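Local coordinates for alanine dehydrogenase/pyridine nucleotide transhydrogenase (PDB 3P2Y), which probably takes part in hydride transfer between NADH and NADP, a reaction coupled to proton pumping across the membrane, at residues V299-E304 / L329-T334; Y158-L163 / I268-A273; A287-M292 / V323-P328. One frame throughout, in Å; residues are numbered along the deposited sequence.

Contact 1 (V299-E304 / L329-T334); sequences VDLAGE and LNLPAT
L301 and L331 touch where two loops leave the Rossmann-type sheet of the C-terminal domain. The first runs on from the end of strand 297-300. The second lies between strand 323-326 and helix 336-354.

The contact is mainly one of van der Waals packing. L301 CD2 meets L331 CD1 at 3.5 Å, methyl to methyl, with the two side chains crossing at about a right angle. Both leucines also rest on A160 of helix 148-167, which backs the pair. Toward the surface, L329 lays its CD2 methyl over the G303-E304 peptide, 3.4 Å from E304 N and 3.7 Å from G303 C. G303 has no side chain at this point, and the methyl takes that place. The chain of E304 bends at chi2 (79°), and its OE1 comes to 4.2 Å from L329 CB, a loose contact.

Hydrogen bonds act within each loop instead. D300 OD1 accepts from A302 N at 3.0 Å, an Asx turn that shapes the chain just after the strand. Both carboxylate oxygens of D300 have further partners: OD1 takes N308 N, and OD2 takes C309 N and T312 OG1. In the second loop N330 OD1 accepts from A333 N, which stands above the amide carbonyl plane. T334 OG1 donates to L331 O at 2.6 Å, in the carbonyl plane and on a lone pair.

Contact 2 (Y158-L163 / I268-A273); sequences YKAVLL and IVITTA. With EDO (1,2-ethanediol), chain G.
I270 makes the centre of this contact, with V161 and A160 facing it from helix 148-167. I270 lies on strand 268-271, in the middle of the parallel part of the Rossmann-type sheet. The helix packs over one face of that sheet.

Two branches of I270 do the touching. CG1 stands anti to the carbonyl carbon (chi1 -59°), and the chain then extends to carry CD1 to V161. There CD1 meets V161 CG2 at 3.4 Å, tighter than usual for two methyls, and the side chains cross at about a right angle. I270 has two deposited conformers and the distance holds for one of them, so the tightness is doubtful. The other branch, CG2, approaches A160 CB at 4.0 Å. The small alanine lets the helix backbone come near the strand: the CA atoms of A160 and I270 are 7.2 Å apart. V161 also packs on A199 and T202 of helix 194-206, and A160 on V299 of the next strand.

On the helix, K159 is bent at chi2, chi3 and chi4, and holds a 1,2-ethanediol, probably from the crystallisation liquor. K159 NZ donates to EDO O2 at 2.8 Å, and EDO O1 donates to K159 O at 2.8 Å. K159 NZ also bonds S166 O of the second subunit, and Y158 OH bonds V172 N of that subunit. Between helix and strand, by contrast, the contact is purely aliphatic. Its hold therefore comes from the fit of methyl groups and their burial, not from directed bonds.

Contact 3 (A287-M292 / V323-P328); sequences AAATGM and VTITSP
V323 and M292 are the nearest backbone points of the two segments, with CA atoms 6.8 Å apart. Segment 287-292 takes in most of the short helix 286-290 and the residues that follow. Segment 323-328 begins with strand 323-326 of the Rossmann-type sheet. This strand runs parallel to 297-300 on one side and antiparallel to 317-320 on the other. The helix lies in the connection between strands 268-271 and 297-300, so the contact packs part of a crossover against the sheet. G291 N bonds to A287 O at 2.9 Å, and M292 N to A289 O at 3.1 Å.

Most of the buried surface on the strand side belongs to V323. Its CG2 is anti to the carbonyl carbon (chi1 178°, measured to CG1). This branch points into the turn and meets two backbone oxygens, A289 O at 3.3 Å and M292 O at 3.6 Å. It also lies 3.9 Å from M292 CB. The methyl is thus set among the carbonyls of the turn as well as against a side chain. I325, two residues along the strand, sends CD1 toward the helix and reaches A289 CB at 4.2 Å, a looser contact. I325 has two deposited conformers, and this distance is for one of them.

M292 and I325 both pack on V298 of strand 297-300, and A289 packs on V284. M292 also reaches V269 of strand 268-271. The touching residues are all buried. Hydrocarbon meets hydrocarbon and carbonyl oxygen here, so close packing joins turn and strand, while the hydrogen bonds of the polar backbone stay within the turn and the sheet.

All three contacts belong to the Rossmann-type C-terminal domain and reach one sheet. Contacts 2 and 3 are buried, whereas contact 1 is partly open, with L329 and E304 exposed. Strand 297-300 leads into contact 1 and lies between the strands of the other two. V299 N bonds to V269 O of contact 2 at 2.7 Å, and D300 N to T326 O of contact 3 at 3.0 Å. K159 NZ also bonds to T334 OG1, joining the helix of contact 2 to the second loop of contact 1. Contacts 2 and 3 pack helical segments on strands; contact 1 joins loops, with side-chain hydrogen bonds shaping each of them.

Contact 1 (V299-E304 / L329-T334)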
ATOM      1  N   VAL A 299       3.601  -4.203  11.918  1.00  7.09           N
ATOM      2  CA  VAL A 299       4.521  -4.408  10.777  1.00  8.04           C
ATOM      3  C   VAL A 299       5.913  -4.566  11.401  1.00  9.15           C
ATOM      4  O   VAL A 299       6.506  -3.608  11.908  1.00  9.94           O
ATOM      5  CB  VAL A 299       4.518  -3.223   9.800  1.00  7.20           C
ATOM      6  CG1 VAL A 299       5.426  -3.557   8.559  1.00  6.04           C
ATOM      7  CG2 VAL A 299       3.065  -2.867   9.339  1.00  9.16           C
ATOM      8  N   ASP A 300       6.406  -5.800  11.407  1.00  9.15           N
ATOM      9  CA  ASP A 300       7.671  -6.157  12.058  1.00 10.00           C
ATOM     10  C   ASP A 300       8.732  -6.259  10.974  1.00  9.88           C
ATOM     11  O   ASP A 300       8.658  -7.135  10.094  1.00 10.70           O
ATOM     12  CB  ASP A 300       7.442  -7.506  12.786  1.00  9.99           C
ATOM     13  CG  ASP A 300       8.631  -7.972  13.626  1.00 12.86           C
ATOM     14  OD1 ASP A 300       9.767  -7.470  13.485  1.00 12.95           O
ATOM     15  OD2 ASP A 300       8.412  -8.940  14.400  1.00 14.39           O
ATOM     16  N   LEU A 301       9.706  -5.345  10.990  1.00  9.80           N
ATOM     17  CA  LEU A 301      10.748  -5.341   9.961  1.00 10.56           C
ATOM     18  C   LEU A 301      11.931  -6.234  10.295  1.00 11.37           C
ATOM     19  O   LEU A 301      12.851  -6.357   9.493  1.00 12.06           O
ATOM     20  CB  LEU A 301      11.292  -3.931   9.697  1.00 11.08           C
ATOM     21  CG  LEU A 301      10.261  -2.863   9.278  1.00 12.52           C
ATOM     22  CD1 LEU A 301      10.987  -1.615   8.747  1.00 12.76           C
ATOM     23  CD2 LEU A 301       9.323  -3.433   8.237  1.00 14.87           C
ATOM     24  N   ALA A 302      11.895  -6.863  11.460  1.00 11.99           N
ATOM     25  CA  ALA A 302      13.066  -7.607  11.968  1.00 13.03           C
ATOM     26  C   ALA A 302      12.959  -9.142  11.799  1.00 14.47           C
ATOM     27  O   ALA A 302      13.667  -9.901  12.483  1.00 15.84           O
ATOM     28  CB  ALA A 302      13.318  -7.231  13.443  1.00 12.73           C
ATOM     29  N   GLY A 303      12.100  -9.589  10.872  1.00 14.01           N
ATOM     30  CA  GLY A 303      11.784 -11.016  10.718  1.00 16.27           C
ATOM     31  C   GLY A 303      12.995 -11.889  10.426  1.00 17.61           C
ATOM     32  O   GLY A 303      13.074 -13.015  10.907  1.00 17.83           O
ATOM     33  N   GLU A 304      13.951 -11.362   9.666  1.00 18.48           N
ATOM     34  CA  GLU A 304      15.140 -12.137   9.294  1.00 21.49           C
ATOM     35  C   GLU A 304      15.954 -12.540  10.522  1.00 22.30           C
ATOM     36  O   GLU A 304      16.656 -13.574  10.501  1.00 22.80           O
ATOM     37  CB  GLU A 304      16.016 -11.322   8.343  1.00 22.33           C
ATOM     38  CG  GLU A 304      16.990 -12.162   7.523  1.00 30.10           C
ATOM     39  CD  GLU A 304      16.281 -12.833   6.352  1.00 37.95           C
ATOM     40  OE1 GLU A 304      15.973 -12.123   5.356  1.00 42.15           O
ATOM     41  OE2 GLU A 304      16.004 -14.055   6.438  1.00 42.03           O
ATOM     42  N   LEU A 329      10.307  -9.251   4.395  1.00 11.71           N
ATOM     43  CA  LEU A 329      11.751  -9.510   4.513  1.00 12.24           C
ATOM     44  C   LEU A 329      12.631  -8.691   3.574  1.00 12.26           C
ATOM     45  O   LEU A 329      13.856  -8.597   3.798  1.00 12.12           O
ATOM     46  CB  LEU A 329      12.062 -10.994   4.336  1.00 13.31           C
ATOM     47  CG  LEU A 329      11.406 -11.854   5.419  1.00 13.98           C
ATOM     48  CD1 LEU A 329      11.600 -13.323   5.040  1.00 15.95           C
ATOM     49  CD2 LEU A 329      11.965 -11.563   6.873  1.00 15.89           C
ATOM     50  N   ASN A 330      12.039  -8.094   2.543  1.00 10.77           N
ATOM     51  CA  ASN A 330      12.880  -7.294   1.644  1.00 10.54           C
ATOM     52  C   ASN A 330      12.095  -6.130   1.103  1.00 10.11           C
ATOM     53  O   ASN A 330      11.676  -6.128  -0.061  1.00 10.22           O
ATOM     54  CB  ASN A 330      13.459  -8.189   0.524  1.00 11.25           C
ATOM     55  CG  ASN A 330      14.560  -7.492  -0.299  1.00 11.72           C
ATOM     56  OD1 ASN A 330      14.836  -6.285  -0.128  1.00 12.16           O
ATOM     57  ND2 ASN A 330      15.183  -8.262  -1.219  1.00  8.99           N
ATOM     58  N   LEU A 331      11.817  -5.151   1.973  1.00  8.28           N
ATOM     59  CA  LEU A 331      11.051  -3.995   1.504  1.00  7.87           C
ATOM     60  C   LEU A 331      11.752  -3.147   0.407  1.00  7.71           C
ATOM     61  O   LEU A 331      11.070  -2.634  -0.483  1.00  8.01           O
ATOM     62  CB  LEU A 331      10.587  -3.128   2.681  1.00  6.92           C
ATOM     63  CG  LEU A 331       9.482  -3.808   3.502  1.00  9.28           C
ATOM     64  CD1 LEU A 331       9.195  -2.923   4.737  1.00 12.04           C
ATOM     65  CD2 LEU A 331       8.167  -3.983   2.693  1.00 11.84           C
ATOM     66  N   PRO A 332      13.103  -3.015   0.449  1.00  7.68           N
ATOM     67  CA  PRO A 332      13.790  -2.307  -0.637  1.00  8.43           C
ATOM     68  C   PRO A 332      13.483  -2.871  -2.027  1.00  9.62           C
ATOM     69  O   PRO A 332      13.295  -2.094  -2.983  1.00  9.63           O
ATOM     70  CB  PRO A 332      15.287  -2.492  -0.272  1.00  9.02           C
ATOM     71  CG  PRO A 332      15.245  -2.406   1.243  1.00  7.07           C
ATOM     72  CD  PRO A 332      14.048  -3.370   1.529  1.00  8.08           C
ATOM     73  N   ALA A 333      13.388  -4.204  -2.128  1.00  9.05           N
ATOM     74  CA  ALA A 333      13.072  -4.855  -3.401  1.00  9.78           C
ATOM     75  C   ALA A 333      11.658  -4.489  -3.898  1.00  9.24           C
ATOM     76  O   ALA A 333      11.387  -4.549  -5.089  1.00  9.17           O
ATOM     77  CB  ALA A 333      13.222  -6.376  -3.283  1.00  9.13           C
ATOM     78  N   THR A 334      10.776  -4.062  -2.993  1.00  8.24           N
ATOM     79  CA  THR A 334       9.416  -3.679  -3.402  1.00  8.47           C
ATOM     80  C   THR A 334       9.317  -2.283  -4.028  1.00  8.54           C
ATOM     81  O   THR A 334       8.252  -1.890  -4.492  1.00  8.99           O
ATOM     82  CB  THR A 334       8.380  -3.778  -2.272  1.00  7.91           C
ATOM     83  OG1 THR A 334       8.565  -2.698  -1.333  1.00  9.63           O
ATOM     84  CG2 THR A 334       8.468  -5.138  -1.557  1.00  8.62           C
TER

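Contact 2 (Y158-L163 / I268-A273)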
ATOM      1  N   TYR A 158       9.504   3.790   4.608  1.00  7.44           N
ATOM      2  CA  TYR A 158       8.397   4.302   3.775  1.00  7.90           C
ATOM      3  C   TYR A 158       7.457   3.164   3.356  1.00  8.28           C
ATOM      4  O   TYR A 158       6.226   3.250   3.529  1.00  7.86           O
ATOM      5  CB  TYR A 158       9.016   5.002   2.550  1.00  8.32           C
ATOM      6  CG  TYR A 158       8.077   5.342   1.438  1.00  7.08           C
ATOM      7  CD1 TYR A 158       7.226   6.434   1.537  1.00  8.05           C
ATOM      8  CD2 TYR A 158       8.060   4.580   0.269  1.00  7.70           C
ATOM      9  CE1 TYR A 158       6.352   6.763   0.495  1.00  7.64           C
ATOM     10  CE2 TYR A 158       7.185   4.904  -0.795  1.00  7.24           C
ATOM     11  CZ  TYR A 158       6.354   6.016  -0.668  1.00  7.86           C
ATOM     12  OH  TYR A 158       5.486   6.362  -1.694  1.00  8.31           O
ATOM     13  N   LYS A 159       8.026   2.085   2.822  1.00  7.81           N
ATOM     14  CA  LYS A 159       7.167   0.970   2.350  1.00  7.57           C
ATOM     15  C   LYS A 159       6.496   0.235   3.521  1.00  8.88           C
ATOM     16  O   LYS A 159       5.419  -0.369   3.335  1.00  8.75           O
ATOM     17  CB  LYS A 159       7.977  -0.009   1.496  1.00  6.96           C
ATOM     18  CG  LYS A 159       8.435   0.570   0.138  1.00  8.75           C
ATOM     19  CD  LYS A 159       7.302   1.178  -0.687  1.00  6.12           C
ATOM     20  CE  LYS A 159       6.107   0.187  -0.973  1.00  6.55           C
ATOM     21  NZ  LYS A 159       6.562  -0.842  -2.054  1.00  7.08           N
ATOM     22  N   ALA A 160       7.111   0.279   4.709  1.00  8.14           N
ATOM     23  CA  ALA A 160       6.483  -0.327   5.926  1.00  8.74           C
ATOM     24  C   ALA A 160       5.153   0.330   6.254  1.00  9.07           C
ATOM     25  O   ALA A 160       4.170  -0.349   6.596  1.00  8.61           O
ATOM     26  CB  ALA A 160       7.450  -0.263   7.180  1.00  8.96           C
ATOM     27  N   VAL A 161       5.108   1.665   6.134  1.00  8.10           N
ATOM     28  CA  VAL A 161       3.863   2.393   6.376  1.00  8.83           C
ATOM     29  C   VAL A 161       2.833   2.080   5.312  1.00  8.19           C
ATOM     30  O   VAL A 161       1.641   1.921   5.634  1.00  6.99           O
ATOM     31  CB  VAL A 161       4.098   3.939   6.481  1.00  8.10           C
ATOM     32  CG1 VAL A 161       2.746   4.712   6.561  1.00  9.16           C
ATOM     33  CG2 VAL A 161       4.912   4.188   7.724  1.00 11.38           C
ATOM     34  N   LEU A 162       3.243   2.072   4.040  1.00  6.85           N
ATOM     35  CA  LEU A 162       2.267   1.724   3.001  1.00  6.94           C
ATOM     36  C   LEU A 162       1.668   0.337   3.258  1.00  6.73           C
ATOM     37  O   LEU A 162       0.467   0.115   3.028  1.00  6.47           O
ATOM     38  CB  LEU A 162       2.870   1.801   1.575  1.00  6.13           C
ATOM     39  CG  LEU A 162       3.259   3.226   1.148  1.00  7.25           C
ATOM     40  CD1 LEU A 162       3.844   3.191  -0.273  1.00  6.04           C
ATOM     41  CD2 LEU A 162       2.037   4.127   1.187  1.00 10.92           C
ATOM     42  N   LEU A 163       2.502  -0.576   3.746  1.00  6.48           N
ATOM     43  CA  LEU A 163       2.036  -1.962   3.967  1.00  6.12           C
ATOM     44  C   LEU A 163       1.065  -1.966   5.135  1.00  6.81           C
ATOM     45  O   LEU A 163      -0.005  -2.581   5.044  1.00  6.42           O
ATOM     46  CB  LEU A 163       3.233  -2.884   4.271  1.00  6.26           C
ATOM     47  CG  LEU A 163       2.873  -4.341   4.588  1.00  6.87           C
ATOM     48  CD1 LEU A 163       2.071  -4.986   3.424  1.00  8.99           C
ATOM     49  CD2 LEU A 163       4.173  -5.143   4.905  1.00  8.55           C
ATOM     50  N   ILE A 268      -1.650   1.037  14.236  1.00  8.72           N
ATOM     51  CA  ILE A 268      -0.557   0.541  13.404  1.00  8.86           C
ATOM     52  C   ILE A 268       0.678   0.625  14.270  1.00  9.47           C
ATOM     53  O   ILE A 268       0.943   1.681  14.830  1.00 10.46           O
ATOM     54  CB  ILE A 268      -0.364   1.386  12.106  1.00  8.87           C
ATOM     55  CG1 ILE A 268      -1.624   1.266  11.219  1.00 10.75           C
ATOM     56  CG2 ILE A 268       0.862   0.849  11.310  1.00  9.73           C
ATOM     57  CD1 ILE A 268      -1.654   2.168   9.969  1.00 10.32           C
ATOM     58  N   VAL A 269       1.437  -0.480  14.369  1.00  8.93           N
ATOM     59  CA  VAL A 269       2.684  -0.482  15.123  1.00  9.37           C
ATOM     60  C   VAL A 269       3.765  -1.002  14.180  1.00  9.35           C
ATOM     61  O   VAL A 269       3.626  -2.109  13.595  1.00 10.78           O
ATOM     62  CB  VAL A 269       2.603  -1.399  16.391  1.00 10.16           C
ATOM     63  CG1 VAL A 269       3.991  -1.481  17.080  1.00 10.95           C
ATOM     64  CG2 VAL A 269       1.522  -0.893  17.356  1.00  9.94           C
ATOM     65  N   ILE A 270       4.827  -0.207  14.009  1.00  8.69           N
ATOM     66  CA  ILE A 270       5.920  -0.584  13.117  0.70  8.76           C
ATOM     67  C   ILE A 270       7.144  -0.781  13.992  1.00  9.60           C
ATOM     68  O   ILE A 270       7.501   0.104  14.778  1.00  9.51           O
ATOM     69  CB  ILE A 270       6.169   0.519  12.057  0.70  9.42           C
ATOM     70  CG1 ILE A 270       4.885   0.738  11.240  0.70 10.91           C
ATOM     71  CG2 ILE A 270       7.363   0.151  11.161  0.70  8.88           C
ATOM     72  CD1 ILE A 270       4.917   1.881  10.266  0.70 11.84           C
ATOM     73  N   THR A 271       7.777  -1.952  13.872  1.00  9.23           N
ATOM     74  CA  THR A 271       8.947  -2.248  14.712  1.00 10.36           C
ATOM     75  C   THR A 271      10.183  -2.391  13.831  1.00 10.93           C
ATOM     76  O   THR A 271      10.127  -3.032  12.771  1.00 11.06           O
ATOM     77  CB  THR A 271       8.736  -3.527  15.577  1.00 10.74           C
ATOM     78  OG1 THR A 271       8.742  -4.687  14.735  1.00  9.83           O
ATOM     79  CG2 THR A 271       7.375  -3.465  16.299  1.00 13.11           C
ATOM     80  N   THR A 272      11.304  -1.804  14.251  1.00 10.64           N
ATOM     81  CA  THR A 272      12.451  -1.721  13.328  1.00 10.70           C
ATOM     82  C   THR A 272      13.772  -2.088  13.997  1.00 12.54           C
ATOM     83  O   THR A 272      14.813  -2.041  13.347  1.00 12.01           O
ATOM     84  CB  THR A 272      12.643  -0.295  12.708  1.00 10.12           C
ATOM     85  OG1 THR A 272      13.223   0.588  13.691  1.00 12.85           O
ATOM     86  CG2 THR A 272      11.327   0.315  12.187  1.00  9.32           C
ATOM     87  N   ALA A 273      13.740  -2.383  15.295  1.00 13.59           N
ATOM     88  CA  ALA A 273      14.995  -2.474  16.068  1.00 16.14           C
ATOM     89  C   ALA A 273      15.812  -3.711  15.703  1.00 17.95           C
ATOM     90  O   ALA A 273      15.292  -4.842  15.649  1.00 16.93           O
ATOM     91  CB  ALA A 273      14.719  -2.446  17.533  1.00 16.65           C
TER
HETATM   92  C1  EDO G 366       5.359  -3.039   0.728  1.00 15.23           C
HETATM   93  O1  EDO G 366       4.604  -1.891   1.150  1.00  8.26           O
HETATM   94  C2  EDO G 366       4.675  -3.721  -0.475  1.00 15.45           C
HETATM   95  O2  EDO G 366       4.762  -2.943  -1.700  1.00 10.70           O

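Contact 3 (A287-M292 / V323-P328)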
ATOM      1  N   ALA A 287       1.081 -10.688  24.521  1.00 21.28           N
ATOM      2  CA  ALA A 287       0.011  -9.959  25.222  1.00 21.89           C
ATOM      3  C   ALA A 287      -0.235  -8.559  24.647  1.00 21.27           C
ATOM      4  O   ALA A 287      -1.385  -8.113  24.546  1.00 21.58           O
ATOM      5  CB  ALA A 287       0.321  -9.853  26.700  1.00 22.63           C
ATOM      6  N   ALA A 288       0.850  -7.863  24.311  1.00 20.24           N
ATOM      7  CA  ALA A 288       0.753  -6.517  23.717  1.00 19.76           C
ATOM      8  C   ALA A 288      -0.021  -6.579  22.407  1.00 19.90           C
ATOM      9  O   ALA A 288      -0.976  -5.823  22.220  1.00 20.40           O
ATOM     10  CB  ALA A 288       2.145  -5.925  23.480  1.00 18.96           C
ATOM     11  N   ALA A 289       0.366  -7.511  21.529  1.00 19.97           N
ATOM     12  CA  ALA A 289      -0.280  -7.655  20.220  1.00 20.36           C
ATOM     13  C   ALA A 289      -1.742  -8.036  20.387  1.00 20.71           C
ATOM     14  O   ALA A 289      -2.612  -7.464  19.744  1.00 19.91           O
ATOM     15  CB  ALA A 289       0.440  -8.690  19.357  1.00 20.06           C
ATOM     16  N   THR A 290      -2.000  -8.989  21.280  1.00 22.13           N
ATOM     17  CA  THR A 290      -3.345  -9.499  21.545  1.00 23.69           C
ATOM     18  C   THR A 290      -4.276  -8.436  22.115  1.00 23.32           C
ATOM     19  O   THR A 290      -5.499  -8.478  21.882  1.00 24.01           O
ATOM     20  CB  THR A 290      -3.253 -10.707  22.536  1.00 24.10           C
ATOM     21  OG1 THR A 290      -2.445 -11.712  21.934  1.00 27.45           O
ATOM     22  CG2 THR A 290      -4.606 -11.290  22.853  1.00 27.57           C
ATOM     23  N   GLY A 291      -3.691  -7.496  22.855  1.00 22.17           N
ATOM     24  CA  GLY A 291      -4.433  -6.395  23.483  1.00 20.43           C
ATOM     25  C   GLY A 291      -4.802  -5.262  22.527  1.00 19.11           C
ATOM     26  O   GLY A 291      -5.574  -4.373  22.895  1.00 18.26           O
ATOM     27  N   MET A 292      -4.242  -5.273  21.311  1.00 17.55           N
ATOM     28  CA  MET A 292      -4.601  -4.272  20.295  1.00 16.26           C
ATOM     29  C   MET A 292      -6.030  -4.514  19.772  1.00 16.51           C
ATOM     30  O   MET A 292      -6.569  -5.633  19.854  1.00 16.91           O
ATOM     31  CB  MET A 292      -3.588  -4.284  19.137  1.00 15.52           C
ATOM     32  CG  MET A 292      -2.172  -3.879  19.580  1.00 15.01           C
ATOM     33  SD  MET A 292      -0.869  -4.224  18.356  1.00 15.18           S
ATOM     34  CE  MET A 292      -1.343  -3.130  17.008  1.00 15.56           C
ATOM     35  N   VAL A 323      -5.841  -9.368  15.141  1.00 13.80           N
ATOM     36  CA  VAL A 323      -4.724  -8.401  14.923  1.00 13.28           C
ATOM     37  C   VAL A 323      -3.795  -8.935  13.845  1.00 12.85           C
ATOM     38  O   VAL A 323      -3.332 -10.091  13.908  1.00 13.26           O
ATOM     39  CB  VAL A 323      -3.939  -8.120  16.242  1.00 13.22           C
ATOM     40  CG1 VAL A 323      -2.763  -7.166  15.994  1.00 13.19           C
ATOM     41  CG2 VAL A 323      -4.868  -7.526  17.319  1.00 14.52           C
ATOM     42  N   THR A 324      -3.509  -8.107  12.835  1.00 12.03           N
ATOM     43  CA  THR A 324      -2.718  -8.584  11.692  1.00 11.63           C
ATOM     44  C   THR A 324      -1.240  -8.388  12.039  1.00 11.30           C
ATOM     45  O   THR A 324      -0.839  -7.306  12.462  1.00 12.30           O
ATOM     46  CB  THR A 324      -3.073  -7.809  10.398  1.00 11.56           C
ATOM     47  OG1 THR A 324      -4.455  -8.015  10.072  1.00 12.58           O
ATOM     48  CG2 THR A 324      -2.191  -8.242   9.193  1.00 11.54           C
ATOM     49  N   ILE A 325      -0.435  -9.443  11.905  1.00 10.69           N
ATOM     50  CA  ILE A 325       1.004  -9.369  12.157  0.50 11.15           C
ATOM     51  C   ILE A 325       1.727  -9.695  10.857  1.00 10.39           C
ATOM     52  O   ILE A 325       1.595 -10.815  10.347  1.00 11.98           O
ATOM     53  CB  ILE A 325       1.421 -10.386  13.242  0.50 11.89           C
ATOM     54  CG1 ILE A 325       0.388 -10.379  14.388  0.50 12.11           C
ATOM     55  CG2 ILE A 325       2.844 -10.096  13.729  0.50 11.89           C
ATOM     56  CD1 ILE A 325       0.407  -9.091  15.201  0.50 14.04           C
ATOM     57  N   THR A 326       2.488  -8.741  10.313  1.00  9.81           N
ATOM     58  CA  THR A 326       3.117  -8.972   9.008  1.00  9.14           C
ATOM     59  C   THR A 326       4.622  -8.806   9.108  1.00  9.72           C
ATOM     60  O   THR A 326       5.090  -7.953   9.863  1.00  9.43           O
ATOM     61  CB  THR A 326       2.508  -8.075   7.915  1.00  8.72           C
ATOM     62  OG1 THR A 326       3.020  -8.455   6.624  1.00  9.98           O
ATOM     63  CG2 THR A 326       2.801  -6.548   8.191  1.00  7.72           C
ATOM     64  N   SER A 327       5.365  -9.613   8.351  1.00  9.24           N
ATOM     65  CA  SER A 327       6.819  -9.624   8.474  1.00  9.87           C
ATOM     66  C   SER A 327       7.490  -9.610   7.103  1.00 10.17           C
ATOM     67  O   SER A 327       8.021 -10.648   6.629  1.00 13.20           O
ATOM     68  CB  SER A 327       7.272 -10.849   9.323  1.00 10.93           C
ATOM     69  OG  SER A 327       8.684 -10.939   9.376  1.00 13.93           O
ATOM     70  N   PRO A 328       7.518  -8.438   6.454  1.00 11.52           N
ATOM     71  CA  PRO A 328       8.203  -8.347   5.157  1.00 11.19           C
ATOM     72  C   PRO A 328       9.690  -8.509   5.310  1.00 11.50           C
ATOM     73  O   PRO A 328      10.264  -7.947   6.238  1.00 12.29           O
ATOM     74  CB  PRO A 328       7.911  -6.918   4.684  1.00 10.87           C
ATOM     75  CG  PRO A 328       7.605  -6.142   5.953  1.00 10.47           C
ATOM     76  CD  PRO A 328       6.911  -7.159   6.883  1.00 10.32           C
TER